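Local coordinates for phosphoserine aminotransferase (Bacillus alcalophilus, PDB 1W23), which catalyses the reversible, pyridoxal-5'-phosphate-dependent conversion of 3-phosphohydroxypyruvate to phosphoserine, with glutamate as amino donor, in serine biosynthesis, working as a homodimer, at the interface of chains A and B. Sequence-based numbering; all coordinates share one arbitrary frame. Chains: chain A/B, Phosphoserine aminotransferase.

Contact 1: the interface of chains A and B. Residues chain A 10-11, 75, 195, 201; chain B 41, 237-239.
B:Thr238 reaches from its loop to A:Pro11, A:Gln195 and A:Ser201 at the dimer interface of this class-V aminotransferase, beside the pyridoxal-phosphate site to which B:Asn237, B:Thr238 and A:Gln195 all belong. Its CB already faces the other subunit, 3.5 Å from the A:Gln195 amide nitrogen NE2. Beyond CB the side chain forks. The hydroxyl OG1 stands beside its own backbone N (chi1 -52°) and comes within 3.2 Å of A:Gln195 NE2, a polar approach from the opposite direction. The methyl CG2 points at the A:Pro11 ring, lying 3.8 Å from the ring carbon CD, and also touches A:Ser201 CB at 3.9 Å. One residue on, the carbonyl oxygen of B:Pro239 accepts a hydrogen bond from A:Ser201 OG at 3.0 Å; the hydroxyl lies in the carbonyl plane, on a lone pair, with a C=O...OG angle of 142°. B:His41 flanks the fork, its ring laid over B:Thr238 CA. The edge of that ring turns to chain A, where ND1 makes a weak, bent hydrogen bond of 3.3 Å to A:Gly10 O. A:Pro11, which follows a cis peptide bond, crosses the imidazole at about a right angle.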
loop_
_atom_site.group_PDB
_atom_site.type_symbol
_atom_site.label_atom_id
_atom_site.label_comp_id
_atom_site.label_asym_id
_atom_site.label_seq_id
_atom_site.Cartn_x
_atom_site.Cartn_y
_atom_site.Cartn_z
ATOM N N GLY A 10 -10.128 -8.859 9.354
ATOM C CA GLY A 10 -9.126 -8.344 8.437
ATOM C C GLY A 10 -9.289 -6.857 8.231
ATOM O O GLY A 10 -10.388 -6.412 7.768
ATOM N N PRO A 11 -8.301 -6.009 8.521
ATOM C CA PRO A 11 -7.174 -6.279 9.382
ATOM C C PRO A 11 -7.631 -6.833 10.754
ATOM O O PRO A 11 -8.823 -6.926 11.027
ATOM C CB PRO A 11 -6.478 -4.914 9.504
ATOM C CG PRO A 11 -6.905 -4.205 8.282
ATOM C CD PRO A 11 -8.368 -4.576 8.126
ATOM N N GLY A 75 -3.219 -5.175 -2.453
ATOM C CA GLY A 75 -4.017 -6.217 -1.832
ATOM C C GLY A 75 -4.060 -7.485 -2.639
ATOM O O GLY A 75 -3.620 -7.569 -3.802
ATOM N N GLN A 195 -2.751 -8.690 5.967
ATOM C CA GLN A 195 -3.553 -8.221 7.115
ATOM C C GLN A 195 -4.397 -9.268 7.817
ATOM O O GLN A 195 -5.303 -8.920 8.581
ATOM C CB GLN A 195 -4.435 -7.075 6.672
ATOM C CG GLN A 195 -5.521 -7.444 5.671
ATOM C CD GLN A 195 -5.140 -7.298 4.192
ATOM O OE1 GLN A 195 -3.966 -7.170 3.842
ATOM N NE2 GLN A 195 -6.162 -7.310 3.315
ATOM N N SER A 201 -2.216 -4.192 6.995
ATOM C CA SER A 201 -2.571 -3.962 5.600
ATOM C C SER A 201 -1.617 -3.064 4.885
ATOM O O SER A 201 -0.908 -2.277 5.510
ATOM C CB SER A 201 -3.996 -3.370 5.563
ATOM O OG SER A 201 -3.940 -2.054 6.064
ATOM N N HIS B 41 -11.377 -2.500 8.553
ATOM C CA HIS B 41 -11.628 -1.310 7.755
ATOM C C HIS B 41 -13.110 -1.101 7.535
ATOM O O HIS B 41 -13.434 -0.020 7.076
ATOM C CB HIS B 41 -10.953 -1.357 6.371
ATOM C CG HIS B 41 -11.463 -2.500 5.512
ATOM N ND1 HIS B 41 -11.339 -3.815 5.916
ATOM C CD2 HIS B 41 -12.129 -2.498 4.331
ATOM C CE1 HIS B 41 -11.885 -4.590 5.009
ATOM N NE2 HIS B 41 -12.357 -3.831 4.040
ATOM N N ASN B 237 -11.648 -2.536 -1.528
ATOM C CA ASN B 237 -10.859 -3.581 -0.849
ATOM C C ASN B 237 -10.210 -2.966 0.361
ATOM O O ASN B 237 -10.482 -1.821 0.738
ATOM C CB ASN B 237 -9.855 -4.290 -1.792
ATOM C CG ASN B 237 -8.657 -3.469 -2.143
ATOM O OD1 ASN B 237 -8.746 -2.230 -2.262
ATOM N ND2 ASN B 237 -7.504 -4.157 -2.314
ATOM N N THR B 238 -9.349 -3.732 1.008
ATOM C CA THR B 238 -8.783 -3.253 2.292
ATOM C C THR B 238 -7.813 -2.104 2.014
ATOM O O THR B 238 -6.829 -2.306 1.278
ATOM C CB THR B 238 -8.027 -4.394 3.020
ATOM O OG1 THR B 238 -8.859 -5.555 3.122
ATOM C CG2 THR B 238 -7.670 -3.948 4.423
ATOM N N PRO B 239 -8.029 -0.923 2.567
ATOM C CA PRO B 239 -7.085 0.175 2.351
ATOM C C PRO B 239 -5.855 0.015 3.211
ATOM O O PRO B 239 -5.817 -0.814 4.124
ATOM C CB PRO B 239 -7.878 1.409 2.778
ATOM C CG PRO B 239 -8.839 0.895 3.782
ATOM C CD PRO B 239 -9.123 -0.539 3.440
#

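Contact 2: the interface of chains A and B. Residues chain A 41, 238-241; chain B 11, 195, 201.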
loop_
_atom_site.group_PDB
_atom_site.type_symbol
_atom_site.label_atom_id
_atom_site.label_comp_id
_atom_site.label_asym_id
_atom_site.label_seq_id
_atom_site.Cartn_x
_atom_site.Cartn_y
_atom_site.Cartn_z
ATOM N N HIS A 41 14.125 3.852 1.200
ATOM C CA HIS A 41 14.096 2.414 0.940
ATOM C C HIS A 41 15.420 1.902 0.388
ATOM O O HIS A 41 15.575 0.673 0.282
ATOM C CB HIS A 41 12.907 2.081 0.011
ATOM C CG HIS A 41 12.887 2.793 -1.287
ATOM N ND1 HIS A 41 12.724 4.189 -1.272
ATOM C CD2 HIS A 41 12.980 2.356 -2.573
ATOM C CE1 HIS A 41 12.751 4.587 -2.517
ATOM N NE2 HIS A 41 12.878 3.475 -3.333
ATOM N N THR A 238 8.530 2.988 -4.820
ATOM C CA THR A 238 8.690 3.083 -3.363
ATOM C C THR A 238 7.844 2.037 -2.689
ATOM O O THR A 238 6.621 2.043 -2.860
ATOM C CB THR A 238 8.306 4.472 -2.876
ATOM O OG1 THR A 238 8.964 5.487 -3.639
ATOM C CG2 THR A 238 8.725 4.619 -1.415
ATOM N N PRO A 239 8.406 1.137 -1.882
ATOM C CA PRO A 239 7.589 0.090 -1.229
ATOM C C PRO A 239 6.843 0.654 -0.024
ATOM O O PRO A 239 7.178 1.733 0.460
ATOM C CB PRO A 239 8.617 -0.933 -0.819
ATOM C CG PRO A 239 9.876 -0.134 -0.597
ATOM C CD PRO A 239 9.838 0.988 -1.584
ATOM N N PRO A 240 5.891 -0.106 0.478
ATOM C CA PRO A 240 5.175 0.222 1.730
ATOM C C PRO A 240 6.091 -0.153 2.913
ATOM O O PRO A 240 5.995 -1.238 3.486
ATOM C CB PRO A 240 3.904 -0.605 1.626
ATOM C CG PRO A 240 4.332 -1.831 0.864
ATOM C CD PRO A 240 5.322 -1.317 -0.151
ATOM N N THR A 241 7.013 0.747 3.242
ATOM C CA THR A 241 8.131 0.384 4.118
ATOM C C THR A 241 7.665 0.041 5.534
ATOM O O THR A 241 8.163 -0.920 6.112
ATOM C CB THR A 241 9.181 1.511 4.176
ATOM O OG1 THR A 241 8.523 2.731 4.527
ATOM C CG2 THR A 241 9.926 1.686 2.873
ATOM N N PRO B 11 10.882 7.895 0.766
ATOM C CA PRO B 11 10.205 8.489 1.929
ATOM C C PRO B 11 11.088 9.549 2.604
ATOM O O PRO B 11 12.262 9.740 2.235
ATOM C CB PRO B 11 9.920 7.283 2.827
ATOM C CG PRO B 11 9.968 6.073 1.892
ATOM C CD PRO B 11 11.040 6.433 0.957
ATOM N N GLN B 195 4.381 9.958 0.367
ATOM C CA GLN B 195 5.647 9.882 1.110
ATOM C C GLN B 195 6.591 11.081 0.982
ATOM O O GLN B 195 7.811 10.946 1.284
ATOM C CB GLN B 195 6.365 8.639 0.709
ATOM C CG GLN B 195 6.844 8.562 -0.727
ATOM C CD GLN B 195 5.903 7.897 -1.680
ATOM O OE1 GLN B 195 4.696 7.740 -1.410
ATOM N NE2 GLN B 195 6.444 7.478 -2.862
ATOM N N SER B 201 5.007 6.205 3.026
ATOM C CA SER B 201 4.696 5.493 1.802
ATOM C C SER B 201 3.634 4.432 2.013
ATOM O O SER B 201 3.487 3.854 3.126
ATOM C CB SER B 201 5.952 4.899 1.137
ATOM O OG SER B 201 6.507 3.933 1.953
HETATM O O HOH W 1 5.434 3.392 5.098
HETATM O O HOH W 2 7.401 5.615 4.678
HETATM O O HOH W 3 9.521 8.029 -2.948
#
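The loop leading into helix 241-256 of chain A meets B:Ser201 here, and the first residue of that helix, A:Thr241, joins A:Pro239 in facing the serine. This is the class-V aminotransferase dimer interface, where A:Thr238 and B:Gln195 belong to the pyridoxal-phosphate site. B:Ser201 OG donates a hydrogen bond of 2.7 Å to the carbonyl oxygen of A:Pro239, lying in the carbonyl plane at a C=O...OG angle of 148°. With chi1 at 65° the hydroxyl sits between its own backbone N and carbonyl carbon, turned toward chain A. B:Ser201 OG also receives weak hydrogen bonds from A:Thr241 N, nearly straight at 174°, and from A:Thr241 OG1. Replacing this serine by alanine would probably leave A:Pro239 O without its donor and the start of the helix less firmly tied to chain B. Two waters, themselves hydrogen-bonded, extend the link: water 1 joins A:Thr241 OG1 to B:Ser201 O, and water 2 joins that hydroxyl to B:Ser201 N, 3.0 Å away. A:Thr238 divides its branches, CG2 packing on B:Ser201 CB and on the ring carbon CD of B:Pro11, both at 3.8 Å. Its OG1 hydrogen-bonds to water 3 at 2.7 Å, and B:Gln195 NE2 holds the same water at 3.1 Å. A:His41 crosses B:Pro11 at about a right angle, with ND1 3.6 Å from CD.

Contact 3: the interface of chains A and B. Residues chain A 6, 12-14, 19; chain B 37-38.
B:Glu38 extends from the 3-10 helix 36-38 along the chain A segment A:Ser12 to A:Leu14, crossing the A:Leu14 side chain obliquely and meeting A:Leu19 from the opposite direction. Its aliphatic part passes the backbone first: CB and CG each lie 3.5 Å from A:Ser12 O. The chain stays extended past CG (chi2 177°), which carries the carboxylate on to A:Leu14 N. There OE2 accepts a hydrogen bond of 2.9 Å from A:Leu14 N through its anti lone pair, with an angle of 176° at the hydrogen. The carboxylate also packs against a methyl of helix 16-24, A:Leu19 CD1 being 3.6 Å from both OE1 and CD. One carboxylate oxygen is thus tied to the backbone while the other rests on a leucine, an arrangement that probably limits rotation of the group. B:Met37 adds the apolar side of this dimer contact. A:Leu14 crosses B:Met37 at about a right angle, placing its CD1 3.8 Å from B:Met37 CB, whereas A:Leu19 slides past in the reverse sense, CD2 against the terminal methyl B:Met37 CE at 3.7 Å. On the other flank, A:Asn6 ND2 gives a weak hydrogen bond to B:Glu38 O, its amide plane turned 72° from the carboxylate. Water 5 links A:Ser12 N and O to B:Met37 O, and water 4, 2.7 Å from B:Glu38 OE2, bridges that oxygen to A:Leu14 O.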
loop_
_atom_site.group_PDB
_atom_site.type_symbol
_atom_site.label_atom_id
_atom_site.label_comp_id
_atom_site.label_asym_id
_atom_site.label_seq_id
_atom_site.Cartn_x
_atom_site.Cartn_y
_atom_site.Cartn_z
ATOM N N ASN A 6 -10.448 -9.338 20.400
ATOM C CA ASN A 6 -10.366 -8.909 19.001
ATOM C C ASN A 6 -10.473 -10.085 18.025
ATOM O O ASN A 6 -9.481 -10.757 17.716
ATOM C CB ASN A 6 -9.084 -8.139 18.757
ATOM C CG ASN A 6 -9.029 -7.549 17.351
ATOM O OD1 ASN A 6 -9.958 -7.738 16.579
ATOM N ND2 ASN A 6 -7.914 -6.872 17.057
ATOM N N SER A 12 -6.673 -7.300 11.503
ATOM C CA SER A 12 -6.930 -8.202 12.612
ATOM C C SER A 12 -5.897 -8.059 13.701
ATOM O O SER A 12 -4.957 -7.253 13.632
ATOM C CB SER A 12 -6.965 -9.638 12.091
ATOM O OG SER A 12 -5.769 -9.990 11.462
ATOM N N ALA A 13 -6.071 -8.855 14.747
ATOM C CA ALA A 13 -5.141 -8.844 15.875
ATOM C C ALA A 13 -3.706 -9.077 15.401
ATOM O O ALA A 13 -3.451 -9.955 14.566
ATOM C CB ALA A 13 -5.529 -9.962 16.866
ATOM N N LEU A 14 -2.774 -8.364 15.984
ATOM C CA LEU A 14 -1.332 -8.564 15.793
ATOM C C LEU A 14 -0.722 -9.092 17.079
ATOM O O LEU A 14 -1.307 -8.889 18.164
ATOM C CB LEU A 14 -0.686 -7.270 15.286
ATOM C CG LEU A 14 -1.120 -6.827 13.881
ATOM C CD1 LEU A 14 -0.695 -5.399 13.576
ATOM C CD2 LEU A 14 -0.525 -7.704 12.795
ATOM N N LEU A 19 4.014 -5.123 18.052
ATOM C CA LEU A 19 3.539 -3.756 18.253
ATOM C C LEU A 19 4.365 -3.044 19.307
ATOM O O LEU A 19 4.657 -1.840 19.138
ATOM C CB LEU A 19 2.042 -3.734 18.611
ATOM C CG LEU A 19 1.089 -4.005 17.432
ATOM C CD1 LEU A 19 -0.294 -4.344 17.987
ATOM C CD2 LEU A 19 1.025 -2.822 16.509
ATOM N N MET B 37 -3.819 -0.427 13.529
ATOM C CA MET B 37 -3.448 -1.537 12.652
ATOM C C MET B 37 -4.242 -2.813 12.854
ATOM O O MET B 37 -4.097 -3.744 12.038
ATOM C CB MET B 37 -1.934 -1.882 12.870
ATOM C CG MET B 37 -0.999 -0.949 12.179
ATOM S SD MET B 37 0.706 -1.426 12.463
ATOM C CE MET B 37 1.088 -0.369 13.788
ATOM N N GLU B 38 -5.015 -2.897 13.919
ATOM C CA GLU B 38 -5.747 -4.106 14.278
ATOM C C GLU B 38 -7.259 -3.939 14.102
ATOM O O GLU B 38 -7.999 -4.894 14.415
ATOM C CB GLU B 38 -5.459 -4.464 15.754
ATOM C CG GLU B 38 -4.040 -4.854 16.033
ATOM C CD GLU B 38 -3.802 -5.128 17.496
ATOM O OE1 GLU B 38 -3.886 -4.146 18.297
ATOM O OE2 GLU B 38 -3.544 -6.293 17.855
HETATM O O HOH W 4 -2.082 -6.953 20.077
HETATM O O HOH W 5 -3.839 -6.693 10.795
#

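Contacts 1 and 2 are largely twins across the two-fold axis of the homodimer, their C-alpha centres about 18 Å apart, with B:His41, B:Thr238, B:Pro239, A:Pro11, A:Gln195 and A:Ser201 of contact 1 recurring with chains exchanged. Each subunit therefore lends a loop to its partner's cofactor site, and assembly and cofactor binding are probably coupled. Contact 3 lies about 12 Å from contact 1 and 22 Å from contact 2, between the same centres. It continues contact 1 along both chains: A:Pro11 runs directly into A:Ser12, while B:Glu38 lies shortly before B:His41, so these segments join the cofactor-side contact to the helix 16-24 region.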